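Local structure of aerotolerance-related membrane protein (Bacteroides fragilis, 4JDU) at residues I13-D16 with S20-A23; I38-D43 with D193-A198; I53-D58 with V114-E119; A59-P64 with I95-R100. The protein is of unknown mechanism but carries a calcium-binding von Willebrand factor type A domain and is probably involved in the aerotolerance of this anaerobe. The protein carries 6 engineered substitutions. All coordinates share one frame; numbering follows the deposited sequence. Where two conformers were deposited one is given.

Interaction 1. Residues I13-D16 with S20-A23; sequences IALD and SMLA. With CA (calcium ion), chain C.
Asp-16, at the C-terminal end of strand 9-16, meets Met-21 in the turn that follows, and the two share a short loop built around a calcium ion. The turn enters the contact with Ser-20, whose OG binds the calcium at 2.4 Å. A chi1 of 61° sets this hydroxyl between the backbone N and the carbonyl carbon, on the metal side of the turn. The backbone N of Ser-20 also donates to a calcium-bound water at 3.0 Å, so one residue grips the ion both directly and through its solvent shell; Ser-18 and Thr-89 supply the other protein ligands. Next comes Met-21, present as selenomethionine, which carries the packing. Its chain bends at chi2 and chi3 and folds over the end of the strand. CG lies 3.3 Å from Asp-16 O and 3.5 Å from Asp-16 OD1, while SE rests 4.0 Å from Asp-16 CB. CE curls back toward the same carbonyl oxygen, 3.4 Å from Asp-16 O, and brushes Leu-15 CD1 at 4.4 Å. Beyond it the 3-10 turn is closed by Ala-23 N donating to Ser-20 O. The hydrogen bonds of the carboxylate go to other residues: OD1 to Ser-18 OG and OD2 to Thr-116 OG1. This is the Asp-x-Ser-x-Ser arrangement of a metal-ion-dependent adhesion site (MIDAS). Asp-16 probably acts from the second shell, OD1 positioning the Ser-18 hydroxyl and OD2 tying the site to Thr-116, while Met-21 shields the buried carbonyl of Asp-16, which has no hydrogen-bonding partner.

Interaction 2. Residues I38-D43 with D193-A198; sequences ISKLVD and DNSNSA
Lys-40 passes the aliphatic part of its side chain across the amide of Asn-196 at a slant, a case of two helices meeting through methylenes and an amide oxygen, with no hydrogen bond between the segments. Asn-196 OD1 is the atom that does the touching, 3.7 Å from Lys-40 CG and 3.9 Å from Lys-40 CE, so one oxygen sits against three successive methylenes, CG, CD and CE. The ammonium group takes no part: Lys-40 NZ stands 4.7 Å from Asn-196 OD1. A bend at chi2 (-42°), followed by an extended run to NZ, turns the methylenes along the helix surface and past the amide. Ser-195 OG adds a looser touch, 4.2 Å from Lys-40 CG. The amide end should be read with some reserve, since Asn-196 is poorly ordered and lies at the surface.

Behind this first shell stands the start of helix 195-206. Asn-194 is its N-cap, and its OD1 accepts from Ser-197 N at 2.8 Å. The N-H comes in from above the plane of the amide carbonyl, 39° out of it, and the bond is bent, with an angle of 148° at the hydrogen. The cap fixes the first turn, from which Ser-195 points at the lysine and Asn-196 swings its amide end round to it. One turn further along, Gln-199 continues the contact with Lys-40, and Leu-41 packs on Ile-202 and Asn-203. Underneath, Ile-38 and Leu-41 rest on Ile-13 of the central strand 9-16. Neighbouring helices laid side by side over one face of a mainly parallel sheet are typical of the Rossmann-like alpha/beta fold of von Willebrand factor type A domains.

Interaction 3. Residues I53-D58 with V114-E119; sequences IVFAGD and VITDGE
Beside the metal-ion-dependent adhesion site (MIDAS) of this von Willebrand factor type A fold, Phe-55 reaches across to Val-114 and Thr-116. Strand 9-16 runs between the two strands that bear these residues, and the CA atoms of Phe-55 and Thr-116 are accordingly 9.6 Å apart. The phenyl ring bridges that gap. With chi1 at 71° its CG sits between the backbone N and the carbonyl carbon, and the ring extends over the intervening strand beside Asp-16. At its far end Phe-55 CZ lies 4.3 Å from Thr-116 CB, which meets the ring edge near its plane. The same CZ approaches Val-114 CG1 obliquely, also at 4.3 Å. Ile-91 and Ala-94 of helix 91-99 pack against the ring as well.

The polar side of Thr-116 faces other partners. Besides its bond to Asp-16, OG1 accepts from Gly-118 N at 2.9 Å, forming an ST turn whose glycine has positive phi. Overlapping it is an Asx turn at Asp-117, whose OD2 bonds to Ser-20 OG and pairs with Arg-30. Asp-117 OD1 accepts from Glu-119 N at 3.1 Å, met on the anti side and 32° out of the carboxylate plane.

Interaction 4. Residues A59-P64 with I95-R100; sequences AFTQLP and INLAAR
Strand 59-61 and helix 95-99 run nearly parallel, their N-to-C directions 26° apart and their axes 8.6 Å at closest approach, with Ala-59 and Leu-97 nearest in register at 7.2 Å between CA atoms. One methyl group makes most of the contact. Leu-97 CD2 lies 3.8 Å from Ala-59 CB and 3.7 Å from Ala-59 O, close to the peptide that leads into Phe-60. It reaches Thr-61 OG1 at 3.7 Å too, so the leucine tip sits against Ala-59 and Thr-61, two residues apart, while Phe-60 between them points away. The torsions direct it there: CG stands opposite the backbone N (chi1 177°), which sends the isobutyl group out from the helix and over the strand.

In the von Willebrand factor type A fold, the short antiparallel strand lies at an edge of the central sheet, here strand 59-66, and helix 91-99 packs beside it over one sheet face. Ile-53 of the adjacent strand continues that surface inward, touching Ala-59, Thr-61 and Leu-97 alike. Past Thr-61 the strand is interrupted by a classic beta bulge, in which Gln-62 and Leu-63 both face Met-52. At the helix end, Arg-100 N donates to Leu-97 O at 3.1 Å, and that same carbonyl oxygen is bonded to Ser-101 OG.

Interactions 1 and 3, with centres about 5 Å apart, form one calcium-site unit, jointed at two probable hydrogen bonds: Asp-16 OD2 to Thr-116 OG1 and Ser-20 OG to Asp-117 OD2, each 2.6 Å. Interaction 2 joins two helices over one face of the sheet, and interaction 4 sets a helix against its edge strand. Interaction 2, about 15 Å from interaction 1 between centres, reaches the core through Ile-38, whose CG1 is 3.6 Å from Ile-115 CD1. Interaction 4 joins interaction 3 through the adjoining strands, with Val-54 O 2.9 Å from Phe-60 N, a probable hydrogen bond. Interactions 2 and 4, with centres about 21 Å apart, do not touch; the sheet core lies between their helices.

Interaction 1. Residues I13-D16 with S20-A23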
loop_
_atom_site.group_PDB
_atom_site.type_symbol
_atom_site.label_atom_id
_atom_site.label_comp_id
_atom_site.label_asym_id
_atom_site.label_seq_id
_atom_site.Cartn_x
_atom_site.Cartn_y
_atom_site.Cartn_z
ATOM N N ILE A 13 4.893 -1.572 5.661
ATOM C CA ILE A 13 4.288 -1.384 4.353
ATOM C C ILE A 13 3.033 -2.239 4.277
ATOM O O ILE A 13 3.043 -3.411 4.657
ATOM C CB ILE A 13 5.242 -1.829 3.228
ATOM C CG1 ILE A 13 6.589 -1.117 3.346
ATOM C CG2 ILE A 13 4.617 -1.574 1.861
ATOM C CD1 ILE A 13 6.499 0.390 3.176
ATOM N N ALA A 14 1.939 -1.656 3.803
ATOM C CA ALA A 14 0.746 -2.441 3.496
ATOM C C ALA A 14 0.449 -2.270 2.014
ATOM O O ALA A 14 -0.004 -1.201 1.592
ATOM C CB ALA A 14 -0.440 -1.996 4.352
ATOM N N LEU A 15 0.736 -3.308 1.235
ATOM C CA LEU A 15 0.635 -3.239 -0.222
ATOM C C LEU A 15 -0.626 -3.910 -0.729
ATOM O O LEU A 15 -0.842 -5.100 -0.496
ATOM C CB LEU A 15 1.855 -3.891 -0.873
ATOM C CG LEU A 15 1.828 -4.061 -2.401
ATOM C CD1 LEU A 15 1.847 -2.718 -3.106
ATOM C CD2 LEU A 15 3.024 -4.875 -2.806
ATOM N N ASP A 16 -1.444 -3.138 -1.432
ATOM C CA ASP A 16 -2.621 -3.641 -2.138
ATOM C C ASP A 16 -2.179 -4.542 -3.299
ATOM O O ASP A 16 -1.492 -4.080 -4.211
ATOM C CB ASP A 16 -3.370 -2.420 -2.692
ATOM C CG ASP A 16 -4.777 -2.729 -3.153
ATOM O OD1 ASP A 16 -5.049 -3.863 -3.597
ATOM O OD2 ASP A 16 -5.620 -1.798 -3.098
ATOM N N SER A 20 -7.434 -4.877 -9.113
ATOM C CA SER A 20 -7.401 -3.558 -9.750
ATOM C C SER A 20 -5.981 -2.999 -9.888
ATOM O O SER A 20 -5.729 -2.127 -10.723
ATOM C CB SER A 20 -8.298 -2.563 -9.015
ATOM O OG SER A 20 -7.862 -2.399 -7.677
HETATM N N MSE A 21 -5.058 -3.485 -9.058
HETATM C CA MSE A 21 -3.667 -3.035 -9.130
HETATM C C MSE A 21 -2.960 -3.495 -10.401
HETATM O O MSE A 21 -1.856 -3.032 -10.711
HETATM C CB MSE A 21 -2.906 -3.464 -7.869
HETATM C CG MSE A 21 -3.489 -2.837 -6.595
HETATM SE SE MSE A 21 -3.021 -0.952 -6.430
HETATM C CE MSE A 21 -1.130 -1.195 -5.991
ATOM N N LEU A 22 -3.595 -4.380 -11.168
ATOM C CA LEU A 22 -3.014 -4.795 -12.443
ATOM C C LEU A 22 -3.334 -3.822 -13.588
ATOM O O LEU A 22 -2.803 -3.964 -14.687
ATOM C CB LEU A 22 -3.417 -6.227 -12.797
ATOM C CG LEU A 22 -2.866 -7.280 -11.829
ATOM C CD1 LEU A 22 -3.542 -8.613 -12.054
ATOM C CD2 LEU A 22 -1.367 -7.424 -11.967
ATOM N N ALA A 23 -4.173 -2.825 -13.328
ATOM C CA ALA A 23 -4.416 -1.775 -14.321
ATOM C C ALA A 23 -3.106 -1.104 -14.732
ATOM O O ALA A 23 -2.190 -0.951 -13.913
ATOM C CB ALA A 23 -5.406 -0.738 -13.796
HETATM CA CA CA C . -8.709 -3.139 -5.582
HETATM O O HOH W 1 -9.644 -5.143 -7.033
HETATM O O HOH W 2 -10.804 -2.291 -6.569
#

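Interaction 2. Residues I38-D43 with D193-A198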
loop_
_atom_site.group_PDB
_atom_site.type_symbol
_atom_site.label_atom_id
_atom_site.label_comp_id
_atom_site.label_asym_id
_atom_site.label_seq_id
_atom_site.Cartn_x
_atom_site.Cartn_y
_atom_site.Cartn_z
ATOM N N ILE A 38 8.537 0.545 -3.372
ATOM C CA ILE A 38 8.940 -0.138 -2.141
ATOM C C ILE A 38 10.428 -0.450 -2.178
ATOM O O ILE A 38 11.143 -0.248 -1.188
ATOM C CB ILE A 38 8.130 -1.414 -1.936
ATOM C CG1 ILE A 38 6.672 -1.048 -1.665
ATOM C CG2 ILE A 38 8.673 -2.220 -0.751
ATOM C CD1 ILE A 38 5.744 -2.217 -1.704
ATOM N N SER A 39 10.901 -0.919 -3.328
ATOM C CA SER A 39 12.320 -1.192 -3.513
ATOM C C SER A 39 13.171 0.057 -3.270
ATOM O O SER A 39 14.191 -0.001 -2.572
ATOM C CB SER A 39 12.564 -1.739 -4.917
ATOM O OG SER A 39 13.918 -2.121 -5.088
ATOM N N LYS A 40 12.754 1.185 -3.840
ATOM C CA LYS A 40 13.477 2.439 -3.634
ATOM C C LYS A 40 13.425 2.852 -2.175
ATOM O O LYS A 40 14.425 3.304 -1.607
ATOM C CB LYS A 40 12.894 3.564 -4.502
ATOM C CG LYS A 40 12.985 3.309 -5.986
ATOM C CD LYS A 40 14.334 2.707 -6.324
ATOM C CE LYS A 40 14.434 2.327 -7.787
ATOM N NZ LYS A 40 15.772 1.738 -8.079
ATOM N N LEU A 41 12.249 2.693 -1.582
ATOM C CA LEU A 41 12.012 3.085 -0.196
ATOM C C LEU A 41 12.957 2.364 0.759
ATOM O O LEU A 41 13.585 2.996 1.619
ATOM C CB LEU A 41 10.550 2.817 0.176
ATOM C CG LEU A 41 10.071 3.223 1.569
ATOM C CD1 LEU A 41 10.416 4.666 1.826
ATOM C CD2 LEU A 41 8.575 3.017 1.673
ATOM N N VAL A 42 13.076 1.049 0.604
ATOM C CA VAL A 42 13.960 0.280 1.478
ATOM C C VAL A 42 15.443 0.533 1.189
ATOM O O VAL A 42 16.259 0.544 2.120
ATOM C CB VAL A 42 13.650 -1.236 1.463
ATOM C CG1 VAL A 42 12.203 -1.489 1.834
ATOM C CG2 VAL A 42 13.975 -1.848 0.122
ATOM N N ASP A 43 15.795 0.745 -0.082
ATOM C CA ASP A 43 17.187 1.027 -0.447
ATOM C C ASP A 43 17.620 2.374 0.120
ATOM O O ASP A 43 18.814 2.632 0.288
ATOM C CB ASP A 43 17.397 1.005 -1.970
ATOM C CG ASP A 43 17.641 -0.396 -2.515
ATOM O OD1 ASP A 43 17.836 -1.327 -1.708
ATOM O OD2 ASP A 43 17.657 -0.557 -3.757
ATOM N N ASP A 193 3.726 9.362 -8.951
ATOM C CA ASP A 193 4.051 9.471 -10.368
ATOM C C ASP A 193 5.526 9.135 -10.597
ATOM O O ASP A 193 5.844 8.063 -11.116
ATOM C CB ASP A 193 3.632 10.835 -10.928
ATOM C CG ASP A 193 2.133 10.918 -11.177
ATOM O OD1 ASP A 193 1.509 9.859 -11.422
ATOM O OD2 ASP A 193 1.578 12.036 -11.136
ATOM N N ASN A 194 6.431 10.019 -10.192
ATOM C CA ASN A 194 7.832 9.629 -10.085
ATOM C C ASN A 194 8.042 8.853 -8.782
ATOM O O ASN A 194 8.011 9.435 -7.694
ATOM C CB ASN A 194 8.752 10.850 -10.154
ATOM C CG ASN A 194 10.224 10.473 -10.243
ATOM O OD1 ASN A 194 10.753 9.768 -9.383
ATOM N ND2 ASN A 194 10.893 10.943 -11.293
ATOM N N SER A 195 8.245 7.540 -8.899
ATOM C CA SER A 195 8.385 6.664 -7.733
ATOM C C SER A 195 9.594 7.043 -6.874
ATOM O O SER A 195 9.574 6.880 -5.652
ATOM C CB SER A 195 8.482 5.195 -8.162
ATOM O OG SER A 195 9.833 4.786 -8.290
ATOM N N ASN A 196 10.644 7.547 -7.517
ATOM C CA ASN A 196 11.825 8.011 -6.797
ATOM C C ASN A 196 11.528 9.277 -5.998
ATOM O O ASN A 196 12.026 9.452 -4.884
ATOM C CB ASN A 196 12.994 8.241 -7.761
ATOM C CG ASN A 196 13.469 6.957 -8.412
ATOM O OD1 ASN A 196 14.297 6.239 -7.854
ATOM N ND2 ASN A 196 12.940 6.657 -9.592
ATOM N N SER A 197 10.705 10.151 -6.571
ATOM C CA SER A 197 10.277 11.372 -5.895
ATOM C C SER A 197 9.277 11.080 -4.776
ATOM O O SER A 197 9.362 11.655 -3.687
ATOM C CB SER A 197 9.679 12.358 -6.898
ATOM O OG SER A 197 10.677 12.837 -7.784
ATOM N N ALA A 198 8.333 10.183 -5.041
ATOM C CA ALA A 198 7.390 9.764 -4.010
ATOM C C ALA A 198 8.136 9.149 -2.828
ATOM O O ALA A 198 7.803 9.404 -1.670
ATOM C CB ALA A 198 6.377 8.777 -4.585
#

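Interaction 3. Residues I53-D58 with V114-E119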
loop_
_atom_site.group_PDB
_atom_site.type_symbol
_atom_site.label_atom_id
_atom_site.label_comp_id
_atom_site.label_asym_id
_atom_site.label_seq_id
_atom_site.Cartn_x
_atom_site.Cartn_y
_atom_site.Cartn_z
ATOM N N ILE A 53 3.093 -6.179 4.656
ATOM C CA ILE A 53 1.800 -6.830 4.580
ATOM C C ILE A 53 1.302 -6.699 3.144
ATOM O O ILE A 53 1.524 -5.672 2.496
ATOM C CB ILE A 53 0.825 -6.124 5.545
ATOM C CG1 ILE A 53 1.107 -6.594 6.971
ATOM C CG2 ILE A 53 -0.639 -6.373 5.175
ATOM C CD1 ILE A 53 0.558 -5.667 8.022
ATOM N N VAL A 54 0.676 -7.750 2.629
ATOM C CA VAL A 54 -0.077 -7.637 1.381
ATOM C C VAL A 54 -1.558 -7.818 1.670
ATOM O O VAL A 54 -1.947 -8.512 2.627
ATOM C CB VAL A 54 0.384 -8.663 0.315
ATOM C CG1 VAL A 54 1.839 -8.429 -0.059
ATOM C CG2 VAL A 54 0.157 -10.112 0.803
ATOM N N PHE A 55 -2.405 -7.184 0.871
ATOM C CA PHE A 55 -3.838 -7.328 1.095
ATOM C C PHE A 55 -4.669 -7.250 -0.174
ATOM O O PHE A 55 -4.298 -6.591 -1.148
ATOM C CB PHE A 55 -4.346 -6.299 2.124
ATOM C CG PHE A 55 -4.367 -4.871 1.621
ATOM C CD1 PHE A 55 -3.242 -4.059 1.750
ATOM C CD2 PHE A 55 -5.514 -4.332 1.033
ATOM C CE1 PHE A 55 -3.260 -2.739 1.315
ATOM C CE2 PHE A 55 -5.527 -3.008 0.572
ATOM C CZ PHE A 55 -4.400 -2.219 0.715
ATOM N N ALA A 56 -5.811 -7.920 -0.127
ATOM C CA ALA A 56 -6.877 -7.713 -1.092
ATOM C C ALA A 56 -8.153 -7.753 -0.266
ATOM O O ALA A 56 -8.422 -6.807 0.470
ATOM C CB ALA A 56 -6.855 -8.788 -2.178
ATOM N N GLY A 57 -8.903 -8.845 -0.332
ATOM C CA GLY A 57 -10.078 -8.997 0.511
ATOM C C GLY A 57 -9.710 -9.276 1.957
ATOM O O GLY A 57 -10.496 -9.022 2.878
ATOM N N ASP A 58 -8.512 -9.816 2.155
ATOM C CA ASP A 58 -7.973 -10.038 3.490
ATOM C C ASP A 58 -6.519 -9.584 3.485
ATOM O O ASP A 58 -5.942 -9.350 2.420
ATOM C CB ASP A 58 -8.064 -11.516 3.858
ATOM C CG ASP A 58 -7.709 -12.425 2.696
ATOM N N VAL A 114 0.485 2.720 3.485
ATOM C CA VAL A 114 -0.470 1.995 2.652
ATOM C C VAL A 114 -0.257 2.385 1.195
ATOM O O VAL A 114 -0.245 3.573 0.875
ATOM C CB VAL A 114 -1.924 2.308 3.059
ATOM C CG1 VAL A 114 -2.893 1.463 2.258
ATOM C CG2 VAL A 114 -2.132 2.056 4.555
ATOM N N ILE A 115 -0.064 1.389 0.326
ATOM C CA ILE A 115 0.137 1.618 -1.107
ATOM C C ILE A 115 -1.004 0.958 -1.879
ATOM O O ILE A 115 -1.160 -0.261 -1.868
ATOM C CB ILE A 115 1.511 1.099 -1.569
ATOM C CG1 ILE A 115 2.592 1.639 -0.625
ATOM C CG2 ILE A 115 1.794 1.514 -2.997
ATOM C CD1 ILE A 115 3.993 1.233 -0.980
ATOM N N THR A 116 -1.822 1.777 -2.533
ATOM C CA THR A 116 -3.115 1.312 -3.014
ATOM C C THR A 116 -3.672 2.261 -4.060
ATOM O O THR A 116 -3.231 3.401 -4.155
ATOM C CB THR A 116 -4.122 1.216 -1.824
ATOM O OG1 THR A 116 -5.378 0.697 -2.272
ATOM C CG2 THR A 116 -4.348 2.598 -1.166
ATOM N N ASP A 117 -4.647 1.797 -4.837
ATOM C CA ASP A 117 -5.390 2.691 -5.721
ATOM C C ASP A 117 -6.613 3.247 -4.986
ATOM O O ASP A 117 -7.388 4.038 -5.541
ATOM C CB ASP A 117 -5.769 1.991 -7.029
ATOM C CG ASP A 117 -6.505 0.681 -6.813
ATOM O OD1 ASP A 117 -7.183 0.529 -5.769
ATOM O OD2 ASP A 117 -6.416 -0.189 -7.702
ATOM N N GLY A 118 -6.781 2.815 -3.743
ATOM C CA GLY A 118 -7.793 3.384 -2.870
ATOM C C GLY A 118 -9.204 2.983 -3.227
ATOM O O GLY A 118 -10.159 3.447 -2.595
ATOM N N GLU A 119 -9.357 2.138 -4.241
ATOM C CA GLU A 119 -10.669 1.609 -4.586
ATOM C C GLU A 119 -11.147 0.692 -3.479
ATOM O O GLU A 119 -11.304 -0.512 -3.691
ATOM C CB GLU A 119 -10.610 0.818 -5.885
ATOM C CG GLU A 119 -10.637 1.673 -7.117
ATOM C CD GLU A 119 -11.415 1.033 -8.246
ATOM O OE1 GLU A 119 -11.947 1.780 -9.094
ATOM O OE2 GLU A 119 -11.487 -0.216 -8.289
#

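Interaction 4. Residues A59-P64 with I95-R100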
loop_
_atom_site.group_PDB
_atom_site.type_symbol
_atom_site.label_atom_id
_atom_site.label_comp_id
_atom_site.label_asym_id
_atom_site.label_seq_id
_atom_site.Cartn_x
_atom_site.Cartn_y
_atom_site.Cartn_z
ATOM N N ALA A 59 -5.932 -9.444 4.669
ATOM C CA ALA A 59 -4.560 -8.973 4.802
ATOM C C ALA A 59 -3.674 -10.029 5.460
ATOM O O ALA A 59 -4.111 -10.756 6.364
ATOM C CB ALA A 59 -4.522 -7.666 5.604
ATOM N N PHE A 60 -2.427 -10.103 5.004
ATOM C CA PHE A 60 -1.465 -11.072 5.519
ATOM C C PHE A 60 -0.085 -10.455 5.635
ATOM O O PHE A 60 0.328 -9.665 4.785
ATOM C CB PHE A 60 -1.380 -12.303 4.603
ATOM C CG PHE A 60 -2.678 -13.033 4.449
ATOM C CD1 PHE A 60 -3.070 -13.986 5.378
ATOM C CD2 PHE A 60 -3.505 -12.768 3.372
ATOM C CE1 PHE A 60 -4.274 -14.659 5.237
ATOM C CE2 PHE A 60 -4.703 -13.440 3.217
ATOM C CZ PHE A 60 -5.091 -14.381 4.153
ATOM N N THR A 61 0.646 -10.838 6.674
ATOM C CA THR A 61 2.021 -10.393 6.837
ATOM C C THR A 61 3.007 -11.307 6.122
ATOM O O THR A 61 3.234 -12.451 6.532
ATOM C CB THR A 61 2.379 -10.292 8.323
ATOM O OG1 THR A 61 1.466 -9.378 8.948
ATOM C CG2 THR A 61 3.805 -9.791 8.494
ATOM N N GLN A 62 3.605 -10.810 5.046
ATOM C CA GLN A 62 4.635 -11.588 4.369
ATOM C C GLN A 62 5.954 -11.465 5.102
ATOM O O GLN A 62 6.649 -12.454 5.326
ATOM C CB GLN A 62 4.817 -11.118 2.929
ATOM C CG GLN A 62 3.617 -11.380 2.046
ATOM C CD GLN A 62 3.974 -11.271 0.597
ATOM O OE1 GLN A 62 4.973 -10.637 0.240
ATOM N NE2 GLN A 62 3.175 -11.903 -0.258
ATOM N N LEU A 63 6.311 -10.237 5.458
ATOM C CA LEU A 63 7.604 -9.987 6.072
ATOM C C LEU A 63 7.419 -9.275 7.398
ATOM O O LEU A 63 7.053 -8.100 7.424
ATOM C CB LEU A 63 8.454 -9.113 5.148
ATOM C CG LEU A 63 9.856 -8.782 5.657
ATOM C CD1 LEU A 63 10.695 -10.050 5.786
ATOM C CD2 LEU A 63 10.517 -7.801 4.713
ATOM N N PRO A 64 7.659 -9.981 8.510
ATOM C CA PRO A 64 7.674 -9.304 9.808
ATOM C C PRO A 64 8.759 -8.233 9.844
ATOM O O PRO A 64 9.760 -8.332 9.115
ATOM C CB PRO A 64 7.997 -10.436 10.795
ATOM C CG PRO A 64 7.531 -11.687 10.101
ATOM C CD PRO A 64 7.819 -11.439 8.636
ATOM N N ILE A 95 -4.683 -1.979 7.685
ATOM C CA ILE A 95 -4.200 -1.021 8.684
ATOM C C ILE A 95 -4.271 -1.620 10.077
ATOM O O ILE A 95 -3.326 -1.489 10.865
ATOM C CB ILE A 95 -4.991 0.293 8.627
ATOM C CG1 ILE A 95 -4.765 0.968 7.273
ATOM C CG2 ILE A 95 -4.602 1.213 9.790
ATOM C CD1 ILE A 95 -5.698 2.160 7.061
ATOM N N ASN A 96 -5.381 -2.291 10.377
ATOM C CA ASN A 96 -5.539 -2.950 11.671
ATOM C C ASN A 96 -4.440 -3.976 11.916
ATOM O O ASN A 96 -3.878 -4.047 13.002
ATOM C CB ASN A 96 -6.901 -3.643 11.780
ATOM C CG ASN A 96 -8.035 -2.677 12.073
ATOM O OD1 ASN A 96 -7.816 -1.534 12.484
ATOM N ND2 ASN A 96 -9.259 -3.141 11.877
ATOM N N LEU A 97 -4.129 -4.771 10.898
ATOM C CA LEU A 97 -3.095 -5.781 11.031
ATOM C C LEU A 97 -1.738 -5.109 11.221
ATOM O O LEU A 97 -0.952 -5.515 12.089
ATOM C CB LEU A 97 -3.079 -6.665 9.784
ATOM C CG LEU A 97 -1.996 -7.737 9.761
ATOM C CD1 LEU A 97 -2.163 -8.711 10.901
ATOM C CD2 LEU A 97 -2.052 -8.458 8.415
ATOM N N ALA A 98 -1.468 -4.080 10.416
ATOM C CA ALA A 98 -0.211 -3.339 10.532
ATOM C C ALA A 98 -0.013 -2.728 11.915
ATOM O O ALA A 98 1.095 -2.783 12.467
ATOM C CB ALA A 98 -0.118 -2.265 9.452
ATOM N N ALA A 99 -1.082 -2.158 12.471
ATOM C CA ALA A 99 -0.994 -1.487 13.764
ATOM C C ALA A 99 -0.614 -2.446 14.880
ATOM O O ALA A 99 -0.096 -2.027 15.909
ATOM C CB ALA A 99 -2.308 -0.791 14.094
ATOM N N ARG A 100 -0.871 -3.731 14.677
ATOM C CA ARG A 100 -0.574 -4.746 15.669
ATOM C C ARG A 100 0.707 -5.506 15.365
ATOM O O ARG A 100 1.024 -6.495 16.037
ATOM C CB ARG A 100 -1.763 -5.699 15.782
ATOM C CG ARG A 100 -2.962 -5.011 16.424
ATOM C CD ARG A 100 -4.115 -5.959 16.661
ATOM N NE ARG A 100 -3.733 -7.144 17.416
ATOM C CZ ARG A 100 -4.520 -8.208 17.533
ATOM N NH1 ARG A 100 -4.143 -9.270 18.242
ATOM N NH2 ARG A 100 -5.702 -8.193 16.931
#